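Local coordinates for protein aspartate carbamoyltransferase (Leishmania major, PDB 7K46) that probably catalyses the transfer of a carbamoyl group from carbamoyl phosphate to aspartate, the second step of de novo pyrimidine synthesis, at residues Gly51-Thr65 against Leu103-Ala115. Sequence-based numbering, arbitrary orientation.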
loop_
_atom_site.group_PDB
_atom_site.type_symbol
_atom_site.label_atom_id
_atom_site.label_comp_id
_atom_site.label_asym_id
_atom_site.label_seq_id
_atom_site.Cartn_x
_atom_site.Cartn_y
_atom_site.Cartn_z
ATOM N N GLY A 51 -0.915 -13.276 10.680
ATOM C CA GLY A 51 -0.005 -12.664 11.625
ATOM C C GLY A 51 1.452 -12.610 11.203
ATOM O O GLY A 51 2.278 -12.115 11.978
ATOM N N ARG A 52 1.800 -13.111 10.018
ATOM C CA ARG A 52 3.153 -12.991 9.493
ATOM C C ARG A 52 3.209 -11.841 8.491
ATOM O O ARG A 52 2.242 -11.575 7.777
ATOM C CB ARG A 52 3.613 -14.290 8.819
ATOM C CG ARG A 52 3.349 -15.552 9.641
ATOM C CD ARG A 52 3.974 -15.499 11.037
ATOM N NE ARG A 52 3.404 -16.553 11.877
ATOM C CZ ARG A 52 3.138 -16.444 13.173
ATOM N NH1 ARG A 52 3.435 -15.348 13.853
ATOM N NH2 ARG A 52 2.556 -17.464 13.803
ATOM N N VAL A 53 4.357 -11.170 8.434
ATOM C CA VAL A 53 4.498 -9.909 7.709
ATOM C C VAL A 53 5.557 -10.055 6.623
ATOM O O VAL A 53 6.682 -10.482 6.899
ATOM C CB VAL A 53 4.874 -8.764 8.667
ATOM C CG1 VAL A 53 5.310 -7.510 7.875
ATOM C CG2 VAL A 53 3.703 -8.458 9.595
ATOM N N MET A 54 5.197 -9.674 5.399
ATOM C CA MET A 54 6.132 -9.533 4.293
ATOM C C MET A 54 6.393 -8.049 4.070
ATOM O O MET A 54 5.443 -7.253 4.039
ATOM C CB MET A 54 5.549 -10.149 3.011
ATOM C CG MET A 54 6.249 -9.683 1.706
ATOM S SD MET A 54 5.369 -10.216 0.208
ATOM C CE MET A 54 5.771 -11.964 0.200
ATOM N N THR A 55 7.663 -7.675 3.894
ATOM C CA THR A 55 7.981 -6.340 3.381
ATOM C C THR A 55 8.699 -6.464 2.045
ATOM O O THR A 55 9.824 -7.000 1.994
ATOM C CB THR A 55 8.847 -5.516 4.342
ATOM O OG1 THR A 55 8.174 -5.355 5.592
ATOM C CG2 THR A 55 9.093 -4.129 3.744
ATOM N N PRO A 56 8.127 -5.955 0.957
ATOM C CA PRO A 56 8.891 -5.825 -0.288
ATOM C C PRO A 56 9.719 -4.552 -0.284
ATOM O O PRO A 56 9.282 -3.499 0.194
ATOM C CB PRO A 56 7.800 -5.763 -1.373
ATOM C CG PRO A 56 6.468 -5.983 -0.629
ATOM C CD PRO A 56 6.726 -5.555 0.779
ATOM N N LEU A 57 10.931 -4.664 -0.823
ATOM C CA LEU A 57 11.851 -3.536 -0.942
ATOM C C LEU A 57 12.291 -3.516 -2.401
ATOM O O LEU A 57 13.174 -4.282 -2.798
ATOM C CB LEU A 57 13.035 -3.674 0.019
ATOM C CG LEU A 57 13.913 -2.432 0.196
ATOM C CD1 LEU A 57 13.142 -1.321 0.927
ATOM C CD2 LEU A 57 15.203 -2.788 0.931
ATOM N N PHE A 58 11.653 -2.665 -3.205
ATOM C CA PHE A 58 11.823 -2.680 -4.655
ATOM C C PHE A 58 12.514 -1.390 -5.079
ATOM O O PHE A 58 11.931 -0.302 -5.002
ATOM C CB PHE A 58 10.479 -2.862 -5.364
ATOM C CG PHE A 58 10.071 -4.302 -5.541
ATOM C CD1 PHE A 58 10.048 -5.177 -4.461
ATOM C CD2 PHE A 58 9.686 -4.779 -6.792
ATOM C CE1 PHE A 58 9.668 -6.510 -4.624
ATOM C CE2 PHE A 58 9.309 -6.110 -6.966
ATOM C CZ PHE A 58 9.292 -6.974 -5.884
ATOM N N PHE A 59 13.773 -1.512 -5.493
ATOM C CA PHE A 59 14.545 -0.370 -5.959
ATOM C C PHE A 59 14.327 -0.083 -7.435
ATOM O O PHE A 59 14.734 0.980 -7.919
ATOM C CB PHE A 59 16.037 -0.592 -5.689
ATOM C CG PHE A 59 16.404 -0.509 -4.232
ATOM C CD1 PHE A 59 16.221 -1.599 -3.395
ATOM C CD2 PHE A 59 16.927 0.661 -3.700
ATOM C CE1 PHE A 59 16.550 -1.527 -2.054
ATOM C CE2 PHE A 59 17.263 0.734 -2.354
ATOM C CZ PHE A 59 17.071 -0.366 -1.533
ATOM N N GLU A 60 13.717 -1.007 -8.159
ATOM C CA GLU A 60 13.266 -0.770 -9.517
ATOM C C GLU A 60 11.812 -1.209 -9.612
ATOM O O GLU A 60 11.373 -2.106 -8.891
ATOM C CB GLU A 60 14.136 -1.518 -10.541
ATOM C CG GLU A 60 14.383 -2.978 -10.206
ATOM C CD GLU A 60 15.191 -3.689 -11.276
ATOM O OE1 GLU A 60 15.790 -2.976 -12.114
ATOM O OE2 GLU A 60 15.223 -4.949 -11.279
ATOM N N ASP A 61 11.064 -0.552 -10.485
ATOM C CA ASP A 61 9.660 -0.892 -10.651
ATOM C C ASP A 61 9.522 -2.239 -11.348
ATOM O O ASP A 61 10.162 -2.488 -12.372
ATOM C CB ASP A 61 8.943 0.189 -11.455
ATOM C CG ASP A 61 8.790 1.484 -10.683
ATOM O OD1 ASP A 61 9.134 1.507 -9.479
ATOM O OD2 ASP A 61 8.318 2.475 -11.279
ATOM N N SER A 62 8.690 -3.115 -10.781
ATOM C CA SER A 62 8.231 -4.312 -11.489
ATOM C C SER A 62 6.887 -4.670 -10.855
ATOM O O SER A 62 6.797 -5.562 -10.010
ATOM C CB SER A 62 9.215 -5.482 -11.418
ATOM O OG SER A 62 8.693 -6.616 -12.110
ATOM N N SER A 63 5.844 -3.936 -11.270
ATOM C CA SER A 63 4.533 -4.111 -10.659
ATOM C C SER A 63 4.016 -5.526 -10.853
ATOM O O SER A 63 3.341 -6.057 -9.965
ATOM C CB SER A 63 3.542 -3.099 -11.230
ATOM O OG SER A 63 3.890 -1.780 -10.834
ATOM N N ARG A 64 4.329 -6.150 -11.996
ATOM C CA ARG A 64 3.919 -7.537 -12.236
ATOM C C ARG A 64 4.489 -8.483 -11.176
ATOM O O ARG A 64 3.760 -9.288 -10.584
ATOM C CB ARG A 64 4.348 -7.968 -13.643
ATOM C CG ARG A 64 4.216 -9.475 -13.937
ATOM C CD ARG A 64 4.513 -9.783 -15.426
ATOM N NE ARG A 64 3.473 -9.238 -16.295
ATOM C CZ ARG A 64 3.583 -8.119 -16.996
ATOM N NH1 ARG A 64 4.715 -7.420 -17.023
ATOM N NH2 ARG A 64 2.538 -7.687 -17.691
ATOM N N THR A 65 5.797 -8.409 -10.916
ATOM C CA THR A 65 6.390 -9.318 -9.935
ATOM C C THR A 65 6.002 -8.925 -8.505
ATOM O O THR A 65 5.691 -9.792 -7.674
ATOM C CB THR A 65 7.911 -9.354 -10.114
ATOM O OG1 THR A 65 8.218 -9.917 -11.405
ATOM C CG2 THR A 65 8.560 -10.211 -9.047
ATOM N N LEU A 103 13.790 -3.406 8.188
ATOM C CA LEU A 103 12.735 -4.349 7.813
ATOM C C LEU A 103 12.684 -5.541 8.765
ATOM O O LEU A 103 11.597 -6.013 9.125
ATOM C CB LEU A 103 12.941 -4.828 6.375
ATOM C CG LEU A 103 12.308 -4.021 5.242
ATOM C CD1 LEU A 103 12.801 -2.580 5.242
ATOM C CD2 LEU A 103 12.578 -4.693 3.886
ATOM N N ASP A 104 13.852 -6.054 9.175
ATOM C CA ASP A 104 13.894 -7.213 10.068
ATOM C C ASP A 104 13.335 -6.913 11.447
ATOM O O ASP A 104 13.062 -7.849 12.214
ATOM C CB ASP A 104 15.327 -7.724 10.251
ATOM C CG ASP A 104 15.768 -8.662 9.156
ATOM O OD1 ASP A 104 14.932 -9.397 8.586
ATOM O OD2 ASP A 104 16.981 -8.670 8.871
ATOM N N SER A 105 13.213 -5.636 11.811
ATOM C CA SER A 105 12.688 -5.322 13.128
ATOM C C SER A 105 11.216 -5.706 13.258
ATOM O O SER A 105 10.733 -5.908 14.376
ATOM C CB SER A 105 12.891 -3.839 13.432
ATOM O OG SER A 105 11.991 -3.046 12.672
ATOM N N TYR A 106 10.494 -5.832 12.148
ATOM C CA TYR A 106 9.074 -6.128 12.251
ATOM C C TYR A 106 8.579 -7.179 11.260
ATOM O O TYR A 106 7.402 -7.551 11.338
ATOM C CB TYR A 106 8.260 -4.821 12.090
ATOM C CG TYR A 106 8.398 -4.245 10.711
ATOM C CD1 TYR A 106 7.629 -4.742 9.658
ATOM C CD2 TYR A 106 9.327 -3.242 10.439
ATOM C CE1 TYR A 106 7.762 -4.253 8.369
ATOM C CE2 TYR A 106 9.475 -2.741 9.140
ATOM C CZ TYR A 106 8.687 -3.263 8.111
ATOM O OH TYR A 106 8.807 -2.798 6.816
ATOM N N SER A 107 9.418 -7.670 10.341
ATOM C CA SER A 107 8.993 -8.547 9.250
ATOM C C SER A 107 9.333 -10.008 9.539
ATOM O O SER A 107 10.232 -10.322 10.324
ATOM C CB SER A 107 9.662 -8.159 7.920
ATOM O OG SER A 107 9.395 -6.822 7.531
ATOM N N ASP A 108 8.616 -10.900 8.850
ATOM C CA ASP A 108 8.940 -12.322 8.809
ATOM C C ASP A 108 9.630 -12.742 7.518
ATOM O O ASP A 108 10.341 -13.748 7.512
ATOM C CB ASP A 108 7.669 -13.163 8.972
ATOM C CG ASP A 108 7.024 -12.968 10.325
ATOM O OD1 ASP A 108 7.430 -13.655 11.293
ATOM O OD2 ASP A 108 6.139 -12.097 10.420
ATOM N N VAL A 109 9.399 -12.029 6.423
ATOM C CA VAL A 109 10.024 -12.354 5.146
ATOM C C VAL A 109 10.211 -11.052 4.382
ATOM O O VAL A 109 9.364 -10.153 4.441
ATOM C CB VAL A 109 9.198 -13.393 4.339
ATOM C CG1 VAL A 109 7.806 -12.859 3.980
ATOM C CG2 VAL A 109 9.963 -13.847 3.071
ATOM N N LEU A 110 11.351 -10.936 3.697
ATOM C CA LEU A 110 11.649 -9.780 2.867
ATOM C C LEU A 110 11.637 -10.202 1.403
ATOM O O LEU A 110 11.950 -11.350 1.079
ATOM C CB LEU A 110 13.021 -9.180 3.221
ATOM C CG LEU A 110 13.377 -8.965 4.698
ATOM C CD1 LEU A 110 14.689 -8.173 4.806
ATOM C CD2 LEU A 110 12.264 -8.223 5.399
ATOM N N VAL A 111 11.251 -9.276 0.520
ATOM C CA VAL A 111 11.311 -9.497 -0.929
ATOM C C VAL A 111 12.138 -8.364 -1.520
ATOM O O VAL A 111 11.709 -7.203 -1.485
ATOM C CB VAL A 111 9.915 -9.553 -1.578
ATOM C CG1 VAL A 111 10.034 -9.856 -3.086
ATOM C CG2 VAL A 111 9.014 -10.591 -0.885
ATOM N N LEU A 112 13.310 -8.690 -2.075
ATOM C CA LEU A 112 14.250 -7.686 -2.569
ATOM C C LEU A 112 14.301 -7.682 -4.094
ATOM O O LEU A 112 14.552 -8.722 -4.724
ATOM C CB LEU A 112 15.662 -7.916 -2.016
ATOM C CG LEU A 112 16.697 -6.907 -2.538
ATOM C CD1 LEU A 112 16.429 -5.504 -1.960
ATOM C CD2 LEU A 112 18.127 -7.358 -2.242
ATOM N N ARG A 113 14.095 -6.506 -4.679
ATOM C CA ARG A 113 14.276 -6.279 -6.111
ATOM C C ARG A 113 15.275 -5.140 -6.288
ATOM O O ARG A 113 14.972 -3.978 -5.983
ATOM C CB ARG A 113 12.941 -5.961 -6.778
ATOM C CG ARG A 113 13.051 -5.583 -8.234
ATOM C CD ARG A 113 13.041 -6.808 -9.121
ATOM N NE ARG A 113 13.066 -6.445 -10.533
ATOM C CZ ARG A 113 12.460 -7.131 -11.496
ATOM N NH1 ARG A 113 11.764 -8.229 -11.232
ATOM N NH2 ARG A 113 12.546 -6.698 -12.756
ATOM N N HIS A 114 16.467 -5.478 -6.769
ATOM C CA HIS A 114 17.545 -4.520 -6.977
ATOM C C HIS A 114 18.318 -4.976 -8.202
ATOM O O HIS A 114 18.529 -6.177 -8.382
ATOM C CB HIS A 114 18.466 -4.461 -5.751
ATOM C CG HIS A 114 19.354 -3.254 -5.701
ATOM N ND1 HIS A 114 20.376 -3.040 -6.603
ATOM C CD2 HIS A 114 19.393 -2.215 -4.833
ATOM C CE1 HIS A 114 20.994 -1.910 -6.302
ATOM N NE2 HIS A 114 20.415 -1.388 -5.235
ATOM N N ALA A 115 18.729 -4.030 -9.050
ATOM C CA ALA A 115 19.426 -4.419 -10.274
ATOM C C ALA A 115 20.793 -5.042 -9.994
ATOM O O ALA A 115 21.275 -5.853 -10.796
ATOM C CB ALA A 115 19.583 -3.216 -11.208
HETATM O O HOH W 1 5.700 -13.239 13.430
#
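Arg113 meets Phe58, Glu60 and Ser62, showing how one long side chain can join a strand to the loop that leaves its neighbour. Its CB sits over the centre of the Phe58 ring, 3.5 Å from the centroid, in a CH-pi contact. CG lies 3.5 Å from Glu60 CG, and a bend at chi2 (86°) lays the guanidinium at only 19° to the Phe58 ring plane. CD comes 3.6 Å from Glu60 OE2. NE makes a salt bridge to that oxygen (2.7 Å) on its anti side, a bent bond (145°) tilted from both the carboxylate and guanidinium planes. Ser62 CB lies over one guanidinium face, 3.6 Å from CZ; NH2 is near both OE2 and Ser62 CB, while NH1 faces Ser62 OG and bonds to Ala134 O.

Strands 53-58 and 109-113 run parallel at the centre of the carbamoyl-phosphate domain sheet, with bonds such as Leu57 N to Val111 O (2.7 Å). On the Phe58 face, Met54 CE and Phe58 CE1 flank the two methyls of Val111; on the other, Leu57 lies alongside Leu112.

At the start of the pairing, Asp108 OD2 accepts from Val53 N (2.8 Å) while Val53 O takes both Asp108 N and Val109 N. Nearby, buried Thr55 OG1 has the hydroxyls of Tyr106 and Ser107 as hydrogen-bonding partners.

The chemistry thus changes along the contact. Asp108 takes a backbone N-H and a salt bridge from Arg75 of the second subunit, which probably stabilises its charge; at the other end, Glu60 holds Arg113 beside Ser62-Thr65, the Ser-X-Arg-Thr motif that, with this arginine, probably binds carbamoyl phosphate, as in related carbamoyltransferases.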